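O-ureido-L-serine synthase (Streptomyces lavendulae, PDB 3X44) catalyses the pyridoxal 5'-phosphate-dependent addition of hydroxyurea to O-acetyl-L-serine, giving O-ureido-L-serine for D-cycloserine biosynthesis, and uses sulfide, its preferred second substrate, to make L-cysteine. Local coordinates at residues L169-T174 against E282-L287; M22-T27 against S275-A280; R141-P146 against P224-G229. The protein carries 1 engineered substitution. All coordinates share one frame; numbering follows the deposited sequence.

Overall arrangement
Contact 1 is the most buried of the three: it pairs strands 171-174 and 285-290, neighbours in the six-stranded mixed sheet, through backbone hydrogen bonds with leucine and phenylalanine side chains around them. Contact 2 adjoins it, its centre about 10 Å away; helix 264-278 leads into strand 285-290, and His26 O meets Gly283 N in a probable hydrogen bond. It is only partly buried and relies on small apolar contacts and one weak bond. Contact 3, about 27 Å from contact 1 centre to centre, is also partly buried and joins two loops at the ligand pocket by aromatic and proline packing, with Gln142 bonded to the ligand and a water between the exposed Asp144 and Gly229.

Contact 1: residues L169-T174 against E282-L287; sequences LDHFVT and EGTVLL
Phe172 and Leu287 form the tightly packed end of this contact, lying side by side and pointing the same way from adjacent parallel strands. Leu287 CD2 meets the edge of the Phe172 ring in its plane, 3.8 Å from CD1. CG of Phe172 stands anti to the backbone N (chi1 173°), as does that of Leu287, and both side chains reach Ile160 of helix 147-164. Leu169 packs against Leu287, its CD1 4.0 Å from Leu287 CB.

On the sheet face of His171 and Leu286 the packing is again side by side. Leu286 CG and CD2 approach His171 CD2, both at 3.5 Å, and Ile276 of helix 264-278 touches both residues. The backbones are joined by Leu287 N to His171 O and by Val173 N to Leu287 O, the latter 2.7 Å and nearly straight at the carbonyl (C=O...N angle 173°).

Whereas Phe172 and Leu287 are buried, Asp170, His171 and Val285 are partly exposed. Here Val285 O still takes two backbone N-H groups, Asp170 N at 2.9 Å and the longer bond from His171 N, but Val285 N turns to a carboxylate, the anti lone pair of Asp170 OD2, over 2.8 Å with an N-H...O angle of 170°. Thr284 CG2 meets the His171 ring at its edge, 3.5 Å from NE2.

Asp170 OD2 also forms a salt bridge with Arg168, which probably favours the ionised carboxylate. The chemistry implies a strand pair of the six-stranded mixed sheet whose ladder a carboxylate continues one step before its first bridge, at His171 and Leu286, while Phe172, Leu287 and Leu169 pack toward helix 147-164 and Leu286 toward helix 264-278.

Contact 2: residues M22-T27 against S275-A280; sequences MAPEHT and SIAEHA
Ala277, His26 and Pro24 carry most of this contact, in which the loop before strand 28-33 meets the C-terminal end of helix 264-278. The methyl of Ala277 points at the loop and sits against the proline ring, its CB 3.7 Å from Pro24 CD and as near to CG. Thr27 adds to the same patch, with OG1 3.7 Å from Ala277 CB.

His26 reaches beyond the helix. Its CG lies between the backbone N and the carbonyl carbon (chi1 65°), and the ring presents its edge to Ala280 O. NE2 donates to that oxygen over 2.8 Å, but the bond is weak, with an N-H...O angle of only 119°. Thr27 CG2 lies 3.3 Å above one face of the ring, offset toward the rim.

Pro24 opens a type I beta turn ending at Thr27. Pro24 O accepts both Thr27 N and Thr27 OG1, the hydroxyl approaching in the carbonyl plane at 3.0 Å on a lone pair, which fixes the threonine side chain beside Ala277. Far from the annotated sites, the contact thus ties a surface turn to a helix end by small apolar groups, with a single weak imidazole N-H bond to Ala280 O, just past the helix end.

Contact 3: residues R141-P146 against P224-G229; sequences RQFDNP and PNFVPG. With PUS ((E)-O-(carbamoylamino)-N-({3-hydroxy-2-methyl-5-[(phosphonooxy)methyl]pyridin-4-yl}methylidene)-L-serine), chain C.
Phe143 and Phe226 make an edge-to-face, T-shaped pair, their planes at 78° and centroids 4.8 Å apart. The edge of Phe226 enters over the face of Phe143, with Phe226 CZ 3.5 Å above the centre of the ring. On the opposite face, offset toward the rim, lies Gln142 CG, put there by its place between the Gln142 backbone N and carbonyl carbon (chi1 65°), so the Phe143 ring is held between the two.

Two prolines complete the apolar packing. Pro228 CB lies at the edge of the Phe143 ring, 4.1 Å from CD1, and Pro224 passes Phe143 with its side chain directed the other way, CG 3.9 Å from Phe143 CE1. Pro224 CB also lies over one face of Phe226, toward its rim.

These loops line the ligand pocket of this cysteine synthase-family enzyme, occupied here by the external aldimine of O-ureido-L-serine with the cofactor; the lysine that normally carries pyridoxal phosphate is replaced by the engineered Ala43. The ureido end of the ligand meets the edge of Phe143, whose CZ is 3.7 Å from ND, and Pro224 CB stands 3.4 Å from OZ1.

The hydrogen bonds involve the ligand and one water. Gln142 NE2 donates to the ligand carboxylate oxygen OT over 2.8 Å in an almost straight bond (174°), and also to Cys69 O. The water accepts from Gly229 N at 3.0 Å and gives a weak bond to Asp144 OD2, linking the two loops at the exposed Asp144 and Gly229.

Contact 1: residues L169-T174 against E282-L287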
# COMPACT_ATOMS: atom_id res chain seq x y z
N LEU A 169 -10.26 -12.19 -16.31
CA LEU A 169 -11.41 -12.12 -15.40
C LEU A 169 -12.64 -12.40 -16.26
O LEU A 169 -12.90 -11.68 -17.23
CB LEU A 169 -11.52 -10.73 -14.75
CG LEU A 169 -12.72 -10.58 -13.79
CD1 LEU A 169 -12.61 -11.60 -12.67
CD2 LEU A 169 -12.77 -9.16 -13.23
N ASP A 170 -13.38 -13.44 -15.90
CA ASP A 170 -14.56 -13.86 -16.65
C ASP A 170 -15.92 -13.58 -16.01
O ASP A 170 -16.88 -13.28 -16.71
CB ASP A 170 -14.46 -15.35 -16.97
CG ASP A 170 -13.24 -15.68 -17.78
OD1 ASP A 170 -13.18 -15.26 -18.95
OD2 ASP A 170 -12.34 -16.35 -17.24
N HIS A 171 -16.02 -13.72 -14.69
CA HIS A 171 -17.28 -13.48 -14.00
C HIS A 171 -17.11 -12.71 -12.70
O HIS A 171 -16.15 -12.92 -11.97
CB HIS A 171 -17.97 -14.80 -13.64
CG HIS A 171 -17.93 -15.82 -14.72
ND1 HIS A 171 -18.99 -16.04 -15.58
CD2 HIS A 171 -16.97 -16.70 -15.08
CE1 HIS A 171 -18.68 -17.01 -16.42
NE2 HIS A 171 -17.46 -17.43 -16.14
N PHE A 172 -18.06 -11.81 -12.44
CA PHE A 172 -18.08 -11.01 -11.22
C PHE A 172 -19.36 -11.45 -10.50
O PHE A 172 -20.46 -11.31 -11.04
CB PHE A 172 -18.14 -9.52 -11.53
CG PHE A 172 -18.34 -8.65 -10.32
CD1 PHE A 172 -17.37 -8.58 -9.33
CD2 PHE A 172 -19.51 -7.93 -10.16
CE1 PHE A 172 -17.55 -7.80 -8.19
CE2 PHE A 172 -19.71 -7.14 -9.03
CZ PHE A 172 -18.73 -7.08 -8.04
N VAL A 173 -19.23 -11.96 -9.28
CA VAL A 173 -20.41 -12.44 -8.56
C VAL A 173 -20.78 -11.67 -7.31
O VAL A 173 -19.95 -11.43 -6.44
CB VAL A 173 -20.24 -13.92 -8.18
CG1 VAL A 173 -21.54 -14.46 -7.63
CG2 VAL A 173 -19.77 -14.72 -9.39
N THR A 174 -22.05 -11.30 -7.21
CA THR A 174 -22.52 -10.57 -6.05
C THR A 174 -24.01 -10.73 -5.82
O THR A 174 -24.78 -11.02 -6.74
CB THR A 174 -22.23 -9.06 -6.19
OG1 THR A 174 -22.77 -8.36 -5.05
CG2 THR A 174 -22.88 -8.52 -7.46
N GLU A 282 -11.87 -24.49 -19.00
CA GLU A 282 -10.60 -24.39 -18.29
C GLU A 282 -10.03 -22.98 -18.39
O GLU A 282 -10.14 -22.33 -19.42
CB GLU A 282 -9.61 -25.40 -18.88
CG GLU A 282 -10.23 -26.74 -19.25
CD GLU A 282 -9.28 -27.91 -19.04
OE1 GLU A 282 -9.75 -29.01 -18.67
OE2 GLU A 282 -8.06 -27.72 -19.24
N GLY A 283 -9.42 -22.52 -17.30
CA GLY A 283 -8.83 -21.18 -17.29
C GLY A 283 -9.77 -20.10 -16.79
O GLY A 283 -9.34 -18.99 -16.48
N THR A 284 -11.06 -20.42 -16.71
CA THR A 284 -12.07 -19.47 -16.25
C THR A 284 -11.74 -18.87 -14.89
O THR A 284 -11.46 -19.60 -13.93
CB THR A 284 -13.46 -20.15 -16.18
OG1 THR A 284 -13.88 -20.52 -17.50
CG2 THR A 284 -14.49 -19.21 -15.56
N VAL A 285 -11.75 -17.54 -14.81
CA VAL A 285 -11.46 -16.83 -13.56
C VAL A 285 -12.71 -16.11 -13.06
O VAL A 285 -13.36 -15.38 -13.81
CB VAL A 285 -10.33 -15.79 -13.75
CG1 VAL A 285 -10.04 -15.12 -12.41
CG2 VAL A 285 -9.07 -16.47 -14.28
N LEU A 286 -13.03 -16.31 -11.78
CA LEU A 286 -14.21 -15.69 -11.19
C LEU A 286 -13.88 -14.92 -9.92
O LEU A 286 -12.98 -15.29 -9.18
CB LEU A 286 -15.24 -16.76 -10.85
CG LEU A 286 -15.65 -17.69 -11.99
CD1 LEU A 286 -14.80 -18.97 -11.96
CD2 LEU A 286 -17.13 -18.03 -11.84
N LEU A 287 -14.63 -13.84 -9.69
CA LEU A 287 -14.46 -13.00 -8.50
C LEU A 287 -15.78 -12.92 -7.74
O LEU A 287 -16.82 -12.57 -8.31
CB LEU A 287 -14.03 -11.59 -8.90
CG LEU A 287 -13.95 -10.60 -7.74
CD1 LEU A 287 -12.79 -10.99 -6.81
CD2 LEU A 287 -13.76 -9.18 -8.27

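Contact 2: residues M22-T27 against S275-A280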
# COMPACT_ATOMS: atom_id res chain seq x y z
N MET A 22 -10.99 -24.76 -2.57
CA MET A 22 -12.42 -24.90 -2.81
C MET A 22 -12.85 -24.86 -4.28
O MET A 22 -13.90 -25.40 -4.64
CB MET A 22 -13.18 -23.84 -2.02
CG MET A 22 -13.41 -24.20 -0.57
SD MET A 22 -14.21 -22.87 0.32
CE MET A 22 -15.88 -22.97 -0.32
N ALA A 23 -12.06 -24.21 -5.12
CA ALA A 23 -12.40 -24.09 -6.53
C ALA A 23 -12.03 -25.30 -7.37
O ALA A 23 -11.05 -25.98 -7.10
CB ALA A 23 -11.74 -22.85 -7.11
N PRO A 24 -12.84 -25.59 -8.41
CA PRO A 24 -12.56 -26.73 -9.30
C PRO A 24 -11.18 -26.51 -9.93
O PRO A 24 -10.84 -25.40 -10.33
CB PRO A 24 -13.69 -26.68 -10.32
CG PRO A 24 -14.78 -25.88 -9.67
CD PRO A 24 -14.07 -24.88 -8.79
N GLU A 25 -10.39 -27.58 -10.01
CA GLU A 25 -9.03 -27.52 -10.54
C GLU A 25 -8.77 -26.68 -11.79
O GLU A 25 -7.78 -25.96 -11.86
CB GLU A 25 -8.50 -28.94 -10.79
CG GLU A 25 -7.02 -29.10 -10.51
CD GLU A 25 -6.29 -29.90 -11.58
OE1 GLU A 25 -6.90 -30.85 -12.13
OE2 GLU A 25 -5.12 -29.58 -11.87
N HIS A 26 -9.66 -26.78 -12.78
CA HIS A 26 -9.49 -26.04 -14.03
C HIS A 26 -9.85 -24.56 -13.96
O HIS A 26 -9.79 -23.85 -14.98
CB HIS A 26 -10.31 -26.71 -15.14
CG HIS A 26 -11.79 -26.66 -14.92
ND1 HIS A 26 -12.42 -27.37 -13.92
CD2 HIS A 26 -12.76 -25.97 -15.57
CE1 HIS A 26 -13.72 -27.12 -13.97
NE2 HIS A 26 -13.95 -26.27 -14.95
N THR A 27 -10.20 -24.07 -12.78
CA THR A 27 -10.57 -22.67 -12.63
C THR A 27 -9.87 -21.97 -11.47
O THR A 27 -9.11 -22.58 -10.71
CB THR A 27 -12.08 -22.52 -12.43
OG1 THR A 27 -12.42 -22.93 -11.10
CG2 THR A 27 -12.84 -23.36 -13.44
N SER A 275 -20.57 -22.88 -8.40
CA SER A 275 -21.55 -23.54 -9.26
C SER A 275 -21.22 -23.27 -10.72
O SER A 275 -21.24 -24.17 -11.55
CB SER A 275 -22.96 -23.04 -8.95
OG SER A 275 -23.89 -23.53 -9.89
N ILE A 276 -20.90 -22.01 -11.03
CA ILE A 276 -20.56 -21.64 -12.39
C ILE A 276 -19.21 -22.25 -12.78
O ILE A 276 -19.02 -22.70 -13.92
CB ILE A 276 -20.49 -20.09 -12.54
CG1 ILE A 276 -21.90 -19.50 -12.54
CG2 ILE A 276 -19.78 -19.71 -13.84
CD1 ILE A 276 -21.97 -18.03 -12.18
N ALA A 277 -18.28 -22.29 -11.84
CA ALA A 277 -16.95 -22.83 -12.09
C ALA A 277 -16.99 -24.31 -12.46
O ALA A 277 -16.19 -24.77 -13.28
CB ALA A 277 -16.07 -22.63 -10.87
N GLU A 278 -17.92 -25.04 -11.85
CA GLU A 278 -18.10 -26.46 -12.09
C GLU A 278 -18.24 -26.83 -13.56
O GLU A 278 -17.59 -27.76 -14.04
CB GLU A 278 -19.34 -26.96 -11.33
CG GLU A 278 -19.04 -27.82 -10.11
CD GLU A 278 -20.14 -27.75 -9.06
OE1 GLU A 278 -20.57 -28.82 -8.56
OE2 GLU A 278 -20.57 -26.63 -8.72
N HIS A 279 -19.07 -26.09 -14.29
CA HIS A 279 -19.30 -26.37 -15.70
C HIS A 279 -18.68 -25.33 -16.64
O HIS A 279 -19.11 -25.19 -17.79
CB HIS A 279 -20.80 -26.47 -16.00
CG HIS A 279 -21.61 -27.02 -14.86
ND1 HIS A 279 -22.85 -26.51 -14.52
CD2 HIS A 279 -21.36 -28.02 -13.98
CE1 HIS A 279 -23.32 -27.18 -13.48
NE2 HIS A 279 -22.44 -28.10 -13.14
N ALA A 280 -17.67 -24.61 -16.17
CA ALA A 280 -17.01 -23.58 -16.98
C ALA A 280 -15.75 -24.10 -17.68
O ALA A 280 -15.14 -25.06 -17.23
CB ALA A 280 -16.66 -22.37 -16.11

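Contact 3: residues R141-P146 against P224-G229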
# COMPACT_ATOMS: atom_id res chain seq x y z
N ARG A 141 -31.31 7.24 3.37
CA ARG A 141 -32.02 6.71 2.19
C ARG A 141 -31.10 5.83 1.36
O ARG A 141 -30.95 6.05 0.16
CB ARG A 141 -32.55 7.85 1.32
CG ARG A 141 -33.25 8.94 2.08
CD ARG A 141 -34.23 9.70 1.19
NE ARG A 141 -35.18 10.46 2.00
CZ ARG A 141 -36.33 9.98 2.48
NH1 ARG A 141 -36.68 8.72 2.22
NH2 ARG A 141 -37.12 10.74 3.21
N GLN A 142 -30.50 4.83 1.99
CA GLN A 142 -29.57 3.95 1.30
C GLN A 142 -30.09 3.27 0.03
O GLN A 142 -29.30 2.91 -0.84
CB GLN A 142 -29.01 2.89 2.28
CG GLN A 142 -30.03 1.90 2.84
CD GLN A 142 -29.35 0.65 3.40
OE1 GLN A 142 -28.32 0.22 2.89
NE2 GLN A 142 -29.92 0.08 4.46
N PHE A 143 -31.40 3.09 -0.08
CA PHE A 143 -31.95 2.43 -1.27
C PHE A 143 -32.17 3.36 -2.45
O PHE A 143 -32.48 2.90 -3.56
CB PHE A 143 -33.27 1.75 -0.93
CG PHE A 143 -33.15 0.67 0.10
CD1 PHE A 143 -32.70 -0.60 -0.27
CD2 PHE A 143 -33.50 0.90 1.42
CE1 PHE A 143 -32.61 -1.61 0.67
CE2 PHE A 143 -33.41 -0.11 2.37
CZ PHE A 143 -32.97 -1.37 2.00
N ASP A 144 -32.02 4.66 -2.22
CA ASP A 144 -32.24 5.63 -3.28
C ASP A 144 -31.13 6.67 -3.42
O ASP A 144 -31.10 7.44 -4.38
CB ASP A 144 -33.57 6.35 -3.03
CG ASP A 144 -34.76 5.42 -3.11
OD1 ASP A 144 -35.17 5.08 -4.24
OD2 ASP A 144 -35.30 5.04 -2.04
N ASN A 145 -30.22 6.69 -2.46
CA ASN A 145 -29.14 7.66 -2.50
C ASN A 145 -28.05 7.35 -3.52
O ASN A 145 -27.33 6.35 -3.39
CB ASN A 145 -28.51 7.81 -1.11
CG ASN A 145 -27.71 9.07 -0.98
OD1 ASN A 145 -27.16 9.57 -1.96
ND2 ASN A 145 -27.62 9.60 0.24
N PRO A 146 -27.90 8.22 -4.53
CA PRO A 146 -26.90 8.06 -5.59
C PRO A 146 -25.48 7.95 -5.01
O PRO A 146 -24.60 7.36 -5.63
CB PRO A 146 -27.06 9.32 -6.43
CG PRO A 146 -28.46 9.78 -6.16
CD PRO A 146 -28.71 9.44 -4.72
N PRO A 224 -34.36 -6.97 -0.13
CA PRO A 224 -35.38 -6.23 0.62
C PRO A 224 -36.70 -6.54 -0.12
O PRO A 224 -36.67 -7.03 -1.25
CB PRO A 224 -34.96 -4.78 0.45
CG PRO A 224 -34.26 -4.76 -0.87
CD PRO A 224 -33.51 -6.07 -0.92
N ASN A 225 -37.85 -6.28 0.50
CA ASN A 225 -39.12 -6.59 -0.17
C ASN A 225 -39.63 -5.53 -1.15
O ASN A 225 -40.80 -5.17 -1.13
CB ASN A 225 -40.20 -6.93 0.86
CG ASN A 225 -40.32 -5.89 1.96
OD1 ASN A 225 -39.42 -5.07 2.16
ND2 ASN A 225 -41.44 -5.91 2.68
N PHE A 226 -38.73 -5.06 -2.00
CA PHE A 226 -39.04 -4.07 -3.03
C PHE A 226 -37.81 -3.93 -3.93
O PHE A 226 -36.72 -4.39 -3.56
CB PHE A 226 -39.42 -2.71 -2.41
CG PHE A 226 -38.36 -2.13 -1.50
CD1 PHE A 226 -38.50 -2.22 -0.11
CD2 PHE A 226 -37.23 -1.51 -2.02
CE1 PHE A 226 -37.52 -1.69 0.75
CE2 PHE A 226 -36.25 -0.98 -1.17
CZ PHE A 226 -36.39 -1.07 0.22
N VAL A 227 -37.98 -3.33 -5.10
CA VAL A 227 -36.85 -3.13 -6.01
C VAL A 227 -36.28 -1.74 -5.71
O VAL A 227 -36.96 -0.72 -5.90
CB VAL A 227 -37.29 -3.19 -7.49
CG1 VAL A 227 -36.08 -2.99 -8.40
CG2 VAL A 227 -37.96 -4.53 -7.79
N PRO A 228 -35.03 -1.68 -5.22
CA PRO A 228 -34.38 -0.41 -4.89
C PRO A 228 -34.25 0.58 -6.04
O PRO A 228 -33.96 0.19 -7.18
CB PRO A 228 -33.01 -0.83 -4.34
CG PRO A 228 -33.17 -2.28 -3.97
CD PRO A 228 -34.14 -2.83 -4.97
N GLY A 229 -34.44 1.85 -5.73
CA GLY A 229 -34.34 2.89 -6.74
C GLY A 229 -32.98 3.06 -7.39
O GLY A 229 -32.90 3.42 -8.56
N PUS C . -26.69 -4.36 3.79
CA PUS C . -27.52 -3.09 3.89
CB PUS C . -28.90 -3.24 3.14
OG PUS C . -29.68 -4.38 3.72
ND PUS C . -31.10 -4.13 3.64
CE PUS C . -31.90 -5.02 3.00
NZ2 PUS C . -31.37 -5.89 2.12
OZ1 PUS C . -33.07 -5.02 3.21
C PUS C . -27.78 -2.79 5.38
O PUS C . -27.05 -3.25 6.21
OT PUS C . -28.71 -2.09 5.71
C2 PUS C . -24.41 -8.16 3.47
C3 PUS C . -25.05 -6.85 3.65
C4 PUS C . -25.53 -6.13 2.46
C5 PUS C . -25.33 -6.73 1.14
C6 PUS C . -24.68 -8.05 1.07
C2A PUS C . -23.95 -8.95 4.67
C4A PUS C . -26.36 -4.87 2.60
C5A PUS C . -25.80 -6.04 -0.13
N1 PUS C . -24.26 -8.70 2.21
O3 PUS C . -25.13 -6.29 4.87
O1P PUS C . -26.51 -3.09 -0.42
O2P PUS C . -24.60 -2.96 -1.81
O3P PUS C . -26.37 -4.46 -2.35
O4P PUS C . -24.93 -4.90 -0.45
P PUS C . -25.61 -3.85 -1.26
O HOH W 1 -35.86 2.49 -3.21